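Local coordinates for protein tapirin (Caldicellulosiruptor kristjanssonii, PDB 6N2B) that probably binds cellulose through its C-terminal beta-helix domain, helping the thermophilic cell that displays it adhere to plant biomass, and carries a bound calcium ion, at residues D317-F328 / V336-T347. Sequence-based numbering, arbitrary orientation.
Sequences DGEVQVKNYGNF and VKKLTVTDNGRT
Arg346 lies beside Asn327 on the same face of the sheet, and its NE and NH2 both close on Asn327 OD1, each at 3.1 Å, so one carbonyl oxygen takes two N-H groups. The NH2 bond runs in the carbonyl plane on a lone pair; the NE bond comes in tilted from that plane. With CG opposite the backbone N (chi1 173°) and a bend at chi3, the guanidinium turns its edge to the amide. A leucine in its place would probably leave Asn327 OD1 without either donor and its amide freer to turn.

The main chains pair as neighbouring parallel strands in two places, Glu319-Val322 against Lys338-Val341 and, past the turns, Asn327-Phe328 against Arg346-Thr347. Val320 N gives to Lys338 O at 2.8 Å, and Val320 O receives Thr340 N at 2.9 Å. Val322 uses its N on Thr340 O and its O on Thr342 N. After the turns, Gly326 O takes Arg346 N, and Phe328 N finds Arg346 O at 2.9 Å.

Both coils turn through type I' turns, Lys323-Gly326 and Thr342-Gly345, stacked in register. There Asn344 CB sits over the Tyr325 ring, 3.5 Å from its centroid. Lys323 NZ is bonded within its own coil to Gln321 OE1, 3.1 Å away, while Lys338 NZ pairs with Glu361 of the next coil. Inward, Val320 CG1 packs on Leu339 CD1 at 4.0 Å, and Val322 CG2 lies near the same methyl.

These are successive rungs of a parallel beta-helix: strand 319-322 lies between 300-303 and 338-341, with 359-363 beyond, while Phe328 packs inward on Met301 and Leu303 and Asn324 ND2 bonds Asn304 of the preceding turn.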
ATOM      1  N   ASP A 317      13.687  -8.581   9.008  1.00 28.87           N
ATOM      2  CA  ASP A 317      15.105  -8.460   9.305  1.00 27.94           C
ATOM      3  C   ASP A 317      15.379  -7.467  10.433  1.00 34.07           C
ATOM      4  O   ASP A 317      16.550  -7.188  10.726  1.00 36.41           O
ATOM      5  CB  ASP A 317      15.864  -8.056   8.036  1.00 24.20           C
ATOM      6  CG  ASP A 317      15.917  -9.178   7.001  1.00 35.73           C
ATOM      7  OD1 ASP A 317      15.576 -10.328   7.351  1.00 41.75           O
ATOM      8  OD2 ASP A 317      16.303  -8.923   5.837  1.00 37.26           O
ATOM      9  N   GLY A 318      14.319  -6.947  11.066  1.00 30.45           N
ATOM     10  CA  GLY A 318      14.403  -5.955  12.124  1.00 25.67           C
ATOM     11  C   GLY A 318      13.422  -6.218  13.255  1.00 29.65           C
ATOM     12  O   GLY A 318      12.988  -7.354  13.453  1.00 26.44           O
ATOM     13  N   GLU A 319      13.049  -5.177  13.991  1.00 26.80           N
ATOM     14  CA  GLU A 319      12.315  -5.316  15.242  1.00 23.80           C
ATOM     15  C   GLU A 319      10.842  -4.998  15.006  1.00 29.23           C
ATOM     16  O   GLU A 319      10.496  -3.885  14.586  1.00 30.88           O
ATOM     17  CB  GLU A 319      12.928  -4.402  16.310  1.00 24.06           C
ATOM     18  CG  GLU A 319      12.133  -4.158  17.600  1.00 28.63           C
ATOM     19  CD  GLU A 319      12.762  -3.037  18.456  1.00 42.54           C
ATOM     20  OE1 GLU A 319      13.356  -2.109  17.868  1.00 45.16           O
ATOM     21  OE2 GLU A 319      12.674  -3.062  19.705  1.00 38.99           O
ATOM     22  N   VAL A 320       9.982  -5.980  15.262  1.00 23.26           N
ATOM     23  CA  VAL A 320       8.545  -5.748  15.269  1.00 22.86           C
ATOM     24  C   VAL A 320       8.197  -5.182  16.636  1.00 24.42           C
ATOM     25  O   VAL A 320       8.347  -5.863  17.649  1.00 33.43           O
ATOM     26  CB  VAL A 320       7.755  -7.032  14.987  1.00 26.04           C
ATOM     27  CG1 VAL A 320       6.262  -6.734  14.979  1.00 15.25           C
ATOM     28  CG2 VAL A 320       8.193  -7.680  13.668  1.00 19.18           C
ATOM     29  N   GLN A 321       7.769  -3.932  16.673  1.00 28.21           N
ATOM     30  CA  GLN A 321       7.269  -3.329  17.893  1.00 24.55           C
ATOM     31  C   GLN A 321       5.753  -3.320  17.861  1.00 26.18           C
ATOM     32  O   GLN A 321       5.145  -2.959  16.855  1.00 38.96           O
ATOM     33  CB  GLN A 321       7.755  -1.897  18.065  1.00 31.17           C
ATOM     34  CG  GLN A 321       9.238  -1.674  17.967  1.00 42.85           C
ATOM     35  CD  GLN A 321       9.568  -0.182  17.843  1.00 51.69           C
ATOM     36  OE1 GLN A 321       9.415   0.588  18.805  1.00 41.15           O
ATOM     37  NE2 GLN A 321       9.996   0.234  16.643  1.00 44.93           N
ATOM     38  N   VAL A 322       5.148  -3.701  18.972  1.00 23.98           N
ATOM     39  CA  VAL A 322       3.715  -3.610  19.166  1.00 25.88           C
ATOM     40  C   VAL A 322       3.537  -2.828  20.459  1.00 36.14           C
ATOM     41  O   VAL A 322       3.890  -3.325  21.534  1.00 34.19           O
ATOM     42  CB  VAL A 322       3.065  -4.999  19.249  1.00 24.78           C
ATOM     43  CG1 VAL A 322       1.557  -4.900  19.428  1.00 30.01           C
ATOM     44  CG2 VAL A 322       3.412  -5.807  18.014  1.00 22.84           C
ATOM     45  N   LYS A 323       3.039  -1.595  20.366  1.00 31.21           N
ATOM     46  CA  LYS A 323       2.987  -0.769  21.567  1.00 34.96           C
ATOM     47  C   LYS A 323       1.820   0.205  21.506  1.00 38.52           C
ATOM     48  O   LYS A 323       1.103   0.303  20.503  1.00 31.38           O
ATOM     49  CB  LYS A 323       4.306  -0.013  21.789  1.00 31.15           C
ATOM     50  CG  LYS A 323       4.655   0.980  20.705  1.00 30.45           C
ATOM     51  CD  LYS A 323       6.146   1.276  20.658  1.00 30.77           C
ATOM     52  CE  LYS A 323       6.418   2.653  20.043  1.00 34.89           C
ATOM     53  NZ  LYS A 323       7.872   3.015  20.037  1.00 48.55           N
ATOM     54  N   ASN A 324       1.650   0.922  22.618  1.00 33.77           N
ATOM     55  CA  ASN A 324       0.621   1.949  22.794  1.00 34.63           C
ATOM     56  C   ASN A 324      -0.767   1.414  22.454  1.00 34.03           C
ATOM     57  O   ASN A 324      -1.534   2.031  21.719  1.00 35.65           O
ATOM     58  CB  ASN A 324       0.961   3.198  21.989  1.00 29.51           C
ATOM     59  CG  ASN A 324       2.225   3.866  22.490  1.00 35.96           C
ATOM     60  OD1 ASN A 324       2.315   4.220  23.667  1.00 35.31           O
ATOM     61  ND2 ASN A 324       3.228   3.999  21.620  1.00 32.34           N
ATOM     62  N   TYR A 325      -1.084   0.254  23.026  1.00 28.00           N
ATOM     63  CA  TYR A 325      -2.363  -0.467  22.965  1.00 30.84           C
ATOM     64  C   TYR A 325      -2.590  -1.175  21.636  1.00 34.59           C
ATOM     65  O   TYR A 325      -3.710  -1.641  21.384  1.00 35.88           O
ATOM     66  CB  TYR A 325      -3.559   0.435  23.267  1.00 29.67           C
ATOM     67  CG  TYR A 325      -3.536   0.937  24.682  1.00 41.50           C
ATOM     68  CD1 TYR A 325      -2.881   2.121  25.004  1.00 49.47           C
ATOM     69  CD2 TYR A 325      -4.134   0.213  25.712  1.00 41.64           C
ATOM     70  CE1 TYR A 325      -2.830   2.591  26.314  1.00 51.82           C
ATOM     71  CE2 TYR A 325      -4.095   0.672  27.031  1.00 40.25           C
ATOM     72  CZ  TYR A 325      -3.439   1.863  27.325  1.00 56.15           C
ATOM     73  OH  TYR A 325      -3.390   2.338  28.618  1.00 54.52           O
ATOM     74  N   GLY A 326      -1.566  -1.317  20.798  1.00 31.31           N
ATOM     75  CA  GLY A 326      -1.740  -2.040  19.553  1.00 35.41           C
ATOM     76  C   GLY A 326      -1.940  -3.529  19.769  1.00 33.19           C
ATOM     77  O   GLY A 326      -1.413  -4.124  20.704  1.00 33.17           O
ATOM     78  N   ASN A 327      -2.717  -4.131  18.869  1.00 32.32           N
ATOM     79  CA  ASN A 327      -3.033  -5.554  18.880  1.00 32.60           C
ATOM     80  C   ASN A 327      -2.472  -6.181  17.621  1.00 32.38           C
ATOM     81  O   ASN A 327      -2.854  -5.787  16.514  1.00 37.87           O
ATOM     82  CB  ASN A 327      -4.537  -5.794  18.914  1.00 38.06           C
ATOM     83  CG  ASN A 327      -5.085  -5.823  20.298  1.00 52.06           C
ATOM     84  OD1 ASN A 327      -5.404  -6.888  20.821  1.00 60.07           O
ATOM     85  ND2 ASN A 327      -5.206  -4.647  20.912  1.00 58.63           N
ATOM     86  N   PHE A 328      -1.610  -7.177  17.781  1.00 27.40           N
ATOM     87  CA  PHE A 328      -0.984  -7.824  16.638  1.00 28.57           C
ATOM     88  C   PHE A 328      -1.137  -9.331  16.765  1.00 27.53           C
ATOM     89  O   PHE A 328      -0.683  -9.910  17.755  1.00 28.62           O
ATOM     90  CB  PHE A 328       0.486  -7.433  16.545  1.00 18.14           C
ATOM     91  CG  PHE A 328       1.199  -8.091  15.420  1.00 24.10           C
ATOM     92  CD1 PHE A 328       0.563  -8.284  14.207  1.00 21.35           C
ATOM     93  CD2 PHE A 328       2.509  -8.526  15.573  1.00 23.29           C
ATOM     94  CE1 PHE A 328       1.220  -8.902  13.169  1.00 27.40           C
ATOM     95  CE2 PHE A 328       3.175  -9.138  14.535  1.00 18.94           C
ATOM     96  CZ  PHE A 328       2.540  -9.322  13.329  1.00 20.99           C
ATOM     97  N   VAL A 336      11.306 -13.186  12.759  1.00 29.75           N
ATOM     98  CA  VAL A 336      11.711 -11.797  12.918  1.00 31.22           C
ATOM     99  C   VAL A 336      12.995 -11.745  13.734  1.00 30.86           C
ATOM    100  O   VAL A 336      13.361 -12.700  14.417  1.00 33.43           O
ATOM    101  CB  VAL A 336      10.616 -10.939  13.590  1.00 25.37           C
ATOM    102  CG1 VAL A 336       9.269 -11.258  13.006  1.00 18.99           C
ATOM    103  CG2 VAL A 336      10.618 -11.141  15.096  1.00 25.11           C
ATOM    104  N   LYS A 337      13.693 -10.614  13.625  1.00 27.22           N
ATOM    105  CA  LYS A 337      14.884 -10.381  14.433  1.00 30.50           C
ATOM    106  C   LYS A 337      14.508 -10.178  15.895  1.00 31.26           C
ATOM    107  O   LYS A 337      15.128 -10.751  16.798  1.00 35.89           O
ATOM    108  CB  LYS A 337      15.649  -9.162  13.894  1.00 38.57           C
ATOM    109  CG  LYS A 337      17.045  -8.892  14.508  1.00 42.34           C
ATOM    110  CD  LYS A 337      18.038  -9.987  14.101  1.00 63.28           C
ATOM    111  CE  LYS A 337      19.484  -9.527  14.215  1.00 61.52           C
ATOM    112  NZ  LYS A 337      20.400 -10.668  14.528  1.00 63.98           N
ATOM    113  N   LYS A 338      13.490  -9.367  16.143  1.00 26.12           N
ATOM    114  CA  LYS A 338      13.083  -9.031  17.494  1.00 24.35           C
ATOM    115  C   LYS A 338      11.582  -8.761  17.495  1.00 28.47           C
ATOM    116  O   LYS A 338      11.027  -8.229  16.529  1.00 24.26           O
ATOM    117  CB  LYS A 338      13.862  -7.817  18.031  1.00 28.11           C
ATOM    118  CG  LYS A 338      13.864  -7.710  19.552  1.00 32.81           C
ATOM    119  CD  LYS A 338      14.599  -6.489  20.080  1.00 29.22           C
ATOM    120  CE  LYS A 338      14.581  -6.494  21.624  1.00 41.04           C
ATOM    121  NZ  LYS A 338      15.206  -5.316  22.300  1.00 30.17           N
ATOM    122  N   LEU A 339      10.923  -9.175  18.569  1.00 34.84           N
ATOM    123  CA  LEU A 339       9.558  -8.765  18.849  1.00 25.81           C
ATOM    124  C   LEU A 339       9.596  -8.073  20.193  1.00 23.77           C
ATOM    125  O   LEU A 339      10.101  -8.645  21.161  1.00 28.73           O
ATOM    126  CB  LEU A 339       8.601  -9.955  18.884  1.00 22.82           C
ATOM    127  CG  LEU A 339       7.219  -9.614  19.450  1.00 27.14           C
ATOM    128  CD1 LEU A 339       6.454  -8.658  18.520  1.00 20.62           C
ATOM    129  CD2 LEU A 339       6.404 -10.868  19.742  1.00 15.52           C
ATOM    130  N   THR A 340       9.127  -6.834  20.249  1.00 22.96           N
ATOM    131  CA  THR A 340       9.041  -6.141  21.524  1.00 27.35           C
ATOM    132  C   THR A 340       7.619  -5.637  21.698  1.00 27.75           C
ATOM    133  O   THR A 340       7.071  -4.989  20.807  1.00 31.53           O
ATOM    134  CB  THR A 340      10.078  -4.995  21.656  1.00 30.02           C
ATOM    135  OG1 THR A 340       9.566  -3.774  21.117  1.00 46.74           O
ATOM    136  CG2 THR A 340      11.348  -5.343  20.944  1.00 22.54           C
ATOM    137  N   VAL A 341       7.016  -5.973  22.827  1.00 28.86           N
ATOM    138  CA  VAL A 341       5.695  -5.492  23.198  1.00 32.02           C
ATOM    139  C   VAL A 341       5.869  -4.601  24.422  1.00 31.45           C
ATOM    140  O   VAL A 341       6.458  -5.022  25.423  1.00 38.26           O
ATOM    141  CB  VAL A 341       4.730  -6.657  23.463  1.00 28.01           C
ATOM    142  CG1 VAL A 341       3.299  -6.161  23.608  1.00 26.56           C
ATOM    143  CG2 VAL A 341       4.829  -7.655  22.334  1.00 19.90           C
ATOM    144  N   THR A 342       5.394  -3.363  24.334  1.00 30.15           N
ATOM    145  CA  THR A 342       5.563  -2.381  25.395  1.00 31.58           C
ATOM    146  C   THR A 342       4.292  -1.559  25.489  1.00 35.02           C
ATOM    147  O   THR A 342       3.430  -1.611  24.610  1.00 32.26           O
ATOM    148  CB  THR A 342       6.746  -1.436  25.121  1.00 44.79           C
ATOM    149  OG1 THR A 342       7.788  -2.146  24.449  1.00 54.73           O
ATOM    150  CG2 THR A 342       7.305  -0.829  26.415  1.00 42.56           C
ATOM    151  N   ASP A 343       4.195  -0.788  26.565  1.00 36.43           N
ATOM    152  CA  ASP A 343       3.237   0.306  26.666  1.00 39.08           C
ATOM    153  C   ASP A 343       1.829  -0.156  26.293  1.00 30.90           C
ATOM    154  O   ASP A 343       1.118   0.487  25.521  1.00 36.42           O
ATOM    155  CB  ASP A 343       3.689   1.499  25.810  1.00 37.71           C
ATOM    156  CG  ASP A 343       5.159   1.895  26.058  1.00 40.37           C
ATOM    157  OD1 ASP A 343       5.551   2.220  27.209  1.00 39.91           O
ATOM    158  OD2 ASP A 343       5.939   1.867  25.089  1.00 44.53           O
ATOM    159  N   ASN A 344       1.446  -1.306  26.843  1.00 34.25           N
ATOM    160  CA  ASN A 344       0.107  -1.887  26.760  1.00 35.18           C
ATOM    161  C   ASN A 344      -0.205  -2.523  25.420  1.00 34.01           C
ATOM    162  O   ASN A 344      -1.375  -2.738  25.107  1.00 35.27           O
ATOM    163  CB  ASN A 344      -0.982  -0.867  27.075  1.00 32.90           C
ATOM    164  CG  ASN A 344      -1.024  -0.523  28.526  1.00 45.83           C
ATOM    165  OD1 ASN A 344      -0.666   0.586  28.922  1.00 50.80           O
ATOM    166  ND2 ASN A 344      -1.453  -1.477  29.345  1.00 52.38           N
ATOM    167  N   GLY A 345       0.799  -2.850  24.625  1.00 35.04           N
ATOM    168  CA  GLY A 345       0.567  -3.635  23.435  1.00 39.12           C
ATOM    169  C   GLY A 345       0.105  -5.046  23.767  1.00 38.02           C
ATOM    170  O   GLY A 345      -0.008  -5.457  24.926  1.00 42.24           O
ATOM    171  N   ARG A 346      -0.181  -5.799  22.702  1.00 41.29           N
ATOM    172  CA  ARG A 346      -0.522  -7.216  22.808  1.00 37.59           C
ATOM    173  C   ARG A 346      -0.190  -7.921  21.503  1.00 27.33           C
ATOM    174  O   ARG A 346      -0.583  -7.461  20.428  1.00 39.84           O
ATOM    175  CB  ARG A 346      -2.002  -7.433  23.141  1.00 29.65           C
ATOM    176  CG  ARG A 346      -2.373  -8.903  23.084  1.00 43.84           C
ATOM    177  CD  ARG A 346      -3.622  -9.229  23.874  1.00 61.80           C
ATOM    178  NE  ARG A 346      -4.803  -8.532  23.379  1.00 68.65           N
ATOM    179  CZ  ARG A 346      -6.054  -8.899  23.648  1.00 78.44           C
ATOM    180  NH1 ARG A 346      -6.294  -9.962  24.416  1.00 58.86           N
ATOM    181  NH2 ARG A 346      -7.068  -8.195  23.149  1.00 88.38           N
ATOM    182  N   THR A 347       0.523  -9.036  21.598  1.00 23.29           N
ATOM    183  CA  THR A 347       0.805  -9.876  20.446  1.00 20.08           C
ATOM    184  C   THR A 347       0.333 -11.279  20.763  1.00 27.84           C
ATOM    185  O   THR A 347       0.793 -11.874  21.742  1.00 32.58           O
ATOM    186  CB  THR A 347       2.286  -9.889  20.101  1.00 16.45           C
ATOM    187  OG1 THR A 347       2.727  -8.549  19.877  1.00 29.85           O
ATOM    188  CG2 THR A 347       2.516 -10.707  18.855  1.00 19.83           C
TER